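Local coordinates for CAS6A (Thermus thermophilus, PDB 4C97), which probably cleaves CRISPR precursor transcripts as a Cas6-family endoribonuclease, supplying guide RNAs for antiviral defence, at residues G228-T231 with S232-Y235; E21-G24 with L25-F28. The protein carries 1 engineered substitution. All blocks are in the same frame, centred on the assembly; numbering follows the deposited sequence.

Interaction 1: G228-T231 with S232-Y235. With SO4 (sulfate ion), chain C.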
loop_
_atom_site.group_PDB
_atom_site.type_symbol
_atom_site.label_atom_id
_atom_site.label_comp_id
_atom_site.label_asym_id
_atom_site.label_seq_id
_atom_site.Cartn_x
_atom_site.Cartn_y
_atom_site.Cartn_z
ATOM N N GLY A 228 6.988 2.828 -1.190
ATOM C CA GLY A 228 8.254 2.467 -1.807
ATOM C C GLY A 228 8.152 1.567 -3.015
ATOM O O GLY A 228 7.160 1.593 -3.754
ATOM N N ALA A 229 9.186 0.771 -3.211
ATOM C CA ALA A 229 9.366 0.004 -4.437
ATOM C C ALA A 229 8.704 -1.361 -4.389
ATOM O O ALA A 229 8.557 -1.963 -3.330
ATOM C CB ALA A 229 10.846 -0.156 -4.704
ATOM N N LYS A 230 8.343 -1.850 -5.570
ATOM C CA LYS A 230 7.863 -3.214 -5.760
ATOM C C LYS A 230 6.617 -3.506 -4.939
ATOM O O LYS A 230 6.429 -4.612 -4.446
ATOM C CB LYS A 230 8.995 -4.209 -5.512
ATOM C CG LYS A 230 10.187 -3.812 -6.358
ATOM C CD LYS A 230 10.778 -4.920 -7.173
ATOM C CE LYS A 230 11.919 -4.396 -8.042
ATOM N NZ LYS A 230 11.449 -4.043 -9.417
ATOM N N THR A 231 5.736 -2.513 -4.831
ATOM C CA THR A 231 4.457 -2.755 -4.195
ATOM C C THR A 231 3.607 -3.748 -5.012
ATOM O O THR A 231 2.655 -4.308 -4.491
ATOM C CB THR A 231 3.684 -1.458 -3.967
ATOM O OG1 THR A 231 3.528 -0.747 -5.209
ATOM C CG2 THR A 231 4.404 -0.603 -2.979
ATOM N N SER A 232 3.966 -3.960 -6.278
ATOM C CA SER A 232 3.263 -4.939 -7.103
ATOM C C SER A 232 3.592 -6.367 -6.660
ATOM O O SER A 232 2.915 -7.335 -7.077
ATOM C CB SER A 232 3.589 -4.745 -8.590
ATOM O OG SER A 232 4.945 -5.071 -8.861
ATOM N N LEU A 233 4.623 -6.504 -5.832
ATOM C CA LEU A 233 5.041 -7.809 -5.331
ATOM C C LEU A 233 4.767 -7.985 -3.851
ATOM O O LEU A 233 5.236 -8.939 -3.239
ATOM C CB LEU A 233 6.526 -8.076 -5.642
ATOM C CG LEU A 233 6.855 -8.204 -7.124
ATOM C CD1 LEU A 233 8.387 -8.224 -7.297
ATOM C CD2 LEU A 233 6.263 -9.463 -7.711
ATOM N N GLY A 234 3.962 -7.093 -3.272
ATOM C CA GLY A 234 3.580 -7.258 -1.885
ATOM C C GLY A 234 4.466 -6.562 -0.876
ATOM O O GLY A 234 4.192 -6.628 0.324
ATOM N N TYR A 235 5.524 -5.915 -1.359
ATOM C CA TYR A 235 6.424 -5.154 -0.495
ATOM C C TYR A 235 5.756 -3.825 -0.165
ATOM O O TYR A 235 4.856 -3.342 -0.889
ATOM C CB TYR A 235 7.779 -4.923 -1.174
ATOM C CG TYR A 235 8.493 -6.227 -1.456
ATOM C CD1 TYR A 235 8.969 -7.006 -0.411
ATOM C CD2 TYR A 235 8.670 -6.683 -2.751
ATOM C CE1 TYR A 235 9.605 -8.192 -0.647
ATOM C CE2 TYR A 235 9.327 -7.862 -2.999
ATOM C CZ TYR A 235 9.783 -8.623 -1.936
ATOM O OH TYR A 235 10.448 -9.828 -2.141
HETATM S S SO4 C . 9.840 -6.145 -11.620
HETATM O O1 SO4 C . 9.468 -6.260 -10.231
HETATM O O2 SO4 C . 11.215 -5.668 -11.655
HETATM O O3 SO4 C . 9.704 -7.447 -12.251
HETATM O O4 SO4 C . 8.959 -5.218 -12.318
#
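K230 and L233 run alongside each other from opposite ends of a tight turn, their side chains pointing the same way, with K230 CD 4.1 Å from L233 CD1. The lysine chain starts beside its backbone N (chi1 -52°) and bends at chi2 and again at chi4. The last bend carries NZ to a sulfate ion, where it donates to O2 at 2.8 Å and more weakly to O1. L233 CD1 lies 3.7 Å from the same sulfate O1, placing an apolar methyl beside the anion. Y235 meets the root of the lysine instead: its ring presents CD2 to K230 CB at 3.7 Å, with K230 O near the ring plane at that edge. Its hydroxyl is bonded farther off, to T189. K230 O accepts two backbone N-H groups, L233 N at 3.0 Å from above the carbonyl plane and, weakly, Y235 N. T231 CA lies 3.4 Å from Y235 O in a CA-H...O contact. Y235 N to K230 O and G234 N to T231 O, both weak, with positive phi at G234, make a Schellman motif. It shapes the glycine-rich loop near the C terminus, a hallmark of Cas6 and other RAMP proteins.

Interaction 2: E21-G24 with L25-F28. With SO4 (sulfate ion), chain C.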
loop_
_atom_site.group_PDB
_atom_site.type_symbol
_atom_site.label_atom_id
_atom_site.label_comp_id
_atom_site.label_asym_id
_atom_site.label_seq_id
_atom_site.Cartn_x
_atom_site.Cartn_y
_atom_site.Cartn_z
ATOM N N GLU A 21 2.578 -16.428 -2.939
ATOM C CA GLU A 21 3.925 -16.041 -3.314
ATOM C C GLU A 21 3.834 -14.773 -4.163
ATOM O O GLU A 21 2.902 -14.621 -4.943
ATOM C CB GLU A 21 4.575 -17.164 -4.094
ATOM C CG GLU A 21 4.807 -18.377 -3.240
ATOM C CD GLU A 21 5.366 -19.550 -4.007
ATOM O OE1 GLU A 21 5.530 -19.451 -5.247
ATOM O OE2 GLU A 21 5.644 -20.580 -3.353
ATOM N N PRO A 22 4.772 -13.834 -3.970
ATOM C CA PRO A 22 4.739 -12.547 -4.671
ATOM C C PRO A 22 4.555 -12.638 -6.187
ATOM O O PRO A 22 3.658 -12.023 -6.769
ATOM C CB PRO A 22 6.111 -11.963 -4.352
ATOM C CG PRO A 22 6.457 -12.518 -3.027
ATOM C CD PRO A 22 5.810 -13.862 -2.932
ATOM N N LEU A 23 5.413 -13.422 -6.826
ATOM C CA LEU A 23 5.334 -13.557 -8.279
ATOM C C LEU A 23 4.069 -14.291 -8.746
ATOM O O LEU A 23 3.463 -13.898 -9.748
ATOM C CB LEU A 23 6.603 -14.186 -8.832
ATOM C CG LEU A 23 7.714 -13.138 -8.693
ATOM C CD1 LEU A 23 9.012 -13.777 -8.412
ATOM C CD2 LEU A 23 7.778 -12.249 -9.928
ATOM N N GLY A 24 3.630 -15.311 -8.018
ATOM C CA GLY A 24 2.386 -15.978 -8.392
ATOM C C GLY A 24 1.181 -15.039 -8.268
ATOM O O GLY A 24 0.282 -15.011 -9.141
ATOM N N LEU A 25 1.149 -14.274 -7.176
ATOM C CA LEU A 25 0.091 -13.271 -6.986
ATOM C C LEU A 25 0.102 -12.236 -8.113
ATOM O O LEU A 25 -0.940 -11.961 -8.742
ATOM C CB LEU A 25 0.235 -12.584 -5.623
ATOM C CG LEU A 25 -0.822 -11.525 -5.315
ATOM C CD1 LEU A 25 -2.238 -12.061 -5.420
ATOM C CD2 LEU A 25 -0.588 -10.953 -3.912
ATOM N N ARG A 26 1.277 -11.656 -8.394
ATOM C CA ARG A 26 1.325 -10.674 -9.464
ATOM C C ARG A 26 0.955 -11.289 -10.814
ATOM O O ARG A 26 0.274 -10.654 -11.618
ATOM C CB ARG A 26 2.683 -9.972 -9.547
ATOM C CG ARG A 26 2.609 -8.707 -10.391
ATOM C CD ARG A 26 3.887 -7.938 -10.352
ATOM N NE ARG A 26 4.968 -8.605 -11.068
ATOM C CZ ARG A 26 6.208 -8.140 -11.107
ATOM N NH1 ARG A 26 6.513 -7.008 -10.474
ATOM N NH2 ARG A 26 7.138 -8.786 -11.774
ATOM N N GLY A 27 1.421 -12.511 -11.080
ATOM C CA GLY A 27 1.103 -13.176 -12.346
ATOM C C GLY A 27 -0.381 -13.388 -12.521
ATOM O O GLY A 27 -0.959 -13.206 -13.620
ATOM N N PHE A 28 -1.018 -13.773 -11.421
ATOM C CA PHE A 28 -2.476 -13.914 -11.417
ATOM C C PHE A 28 -3.178 -12.589 -11.742
ATOM O O PHE A 28 -4.060 -12.501 -12.644
ATOM C CB PHE A 28 -2.888 -14.419 -10.048
ATOM C CG PHE A 28 -4.357 -14.379 -9.810
ATOM C CD1 PHE A 28 -5.185 -15.327 -10.383
ATOM C CD2 PHE A 28 -4.904 -13.409 -9.001
ATOM C CE1 PHE A 28 -6.541 -15.292 -10.160
ATOM C CE2 PHE A 28 -6.263 -13.374 -8.779
ATOM C CZ PHE A 28 -7.069 -14.316 -9.355
HETATM S S SO4 C . 9.840 -6.145 -11.620
HETATM O O1 SO4 C . 9.468 -6.260 -10.231
HETATM O O2 SO4 C . 11.215 -5.668 -11.655
HETATM O O3 SO4 C . 9.704 -7.447 -12.251
HETATM O O4 SO4 C . 8.959 -5.218 -12.318
#
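L23 and R26 lie side by side at the start of helix 22-36, one turn apart and pointing the same way, and meet lightly where L23 CD2 comes within 4.0 Å of R26 NH2. The tight part of the contact is the helical backbone behind them. L25 N donates to E21 O at 2.9 Å in an almost straight bond (169°), R26 N to P22 O, G27 N to L23 O at 2.8 Å, and F28 N to G24 O. The CB atoms of L25 and F28 sit close to the carbonyl oxygens of E21 and G24, as helical geometry requires. Beyond their CB atoms, L25 and F28 leave the turn: L25 is buried against L50 and F52 of strand 48-55, and F28 packs on L81 and L88. The other side is looser: the E21 carboxylate leads away from the turn, L23 is exposed, and R26 is only partly so, resting on L50 and L233. R26 reaches out with CG opposite the backbone N (chi1 -164°) and a single bend at chi3 (70°), which turns its guanidinium edge-on to the sulfate. NH1 donates to sulfate O1 at 3.1 Å and NH2 to O3 at 2.9 Å, both nearly straight, and the sulfur lies in the guanidinium plane. This two-pronged grip fixes the rotation of the group, while NH1 has a further partner in S232 OG. The sulfate probably came from the crystallisation liquor, but its position is consistent with a site suited to an RNA phosphate. E21 at the N-cap and P22, which has no N-H to offer, at the first helical position make a classic helix start, here that of the first helix in the N-terminal ferredoxin-like fold.

Interaction 1 is mostly buried, an irregular loop between helix 209-225 and strand 238-241, whereas interaction 2 is a surface turn opening helix 22-36. Straight, regular i to i+4 bonds shape the helix; the loop relies on one carbonyl with two donors, one of them weak, and on a further weak bond. The two hold different elements, their centres about 12 Å apart, yet they touch directly: L233 CD2 packs on L23 CD2 at 3.9 Å, and L233 O lies against P22 CB. Both reach the same sulfate, each with a basic side chain, so lysine and arginine converge on one anion where the C-terminal glycine-rich loop meets the N-terminal helix.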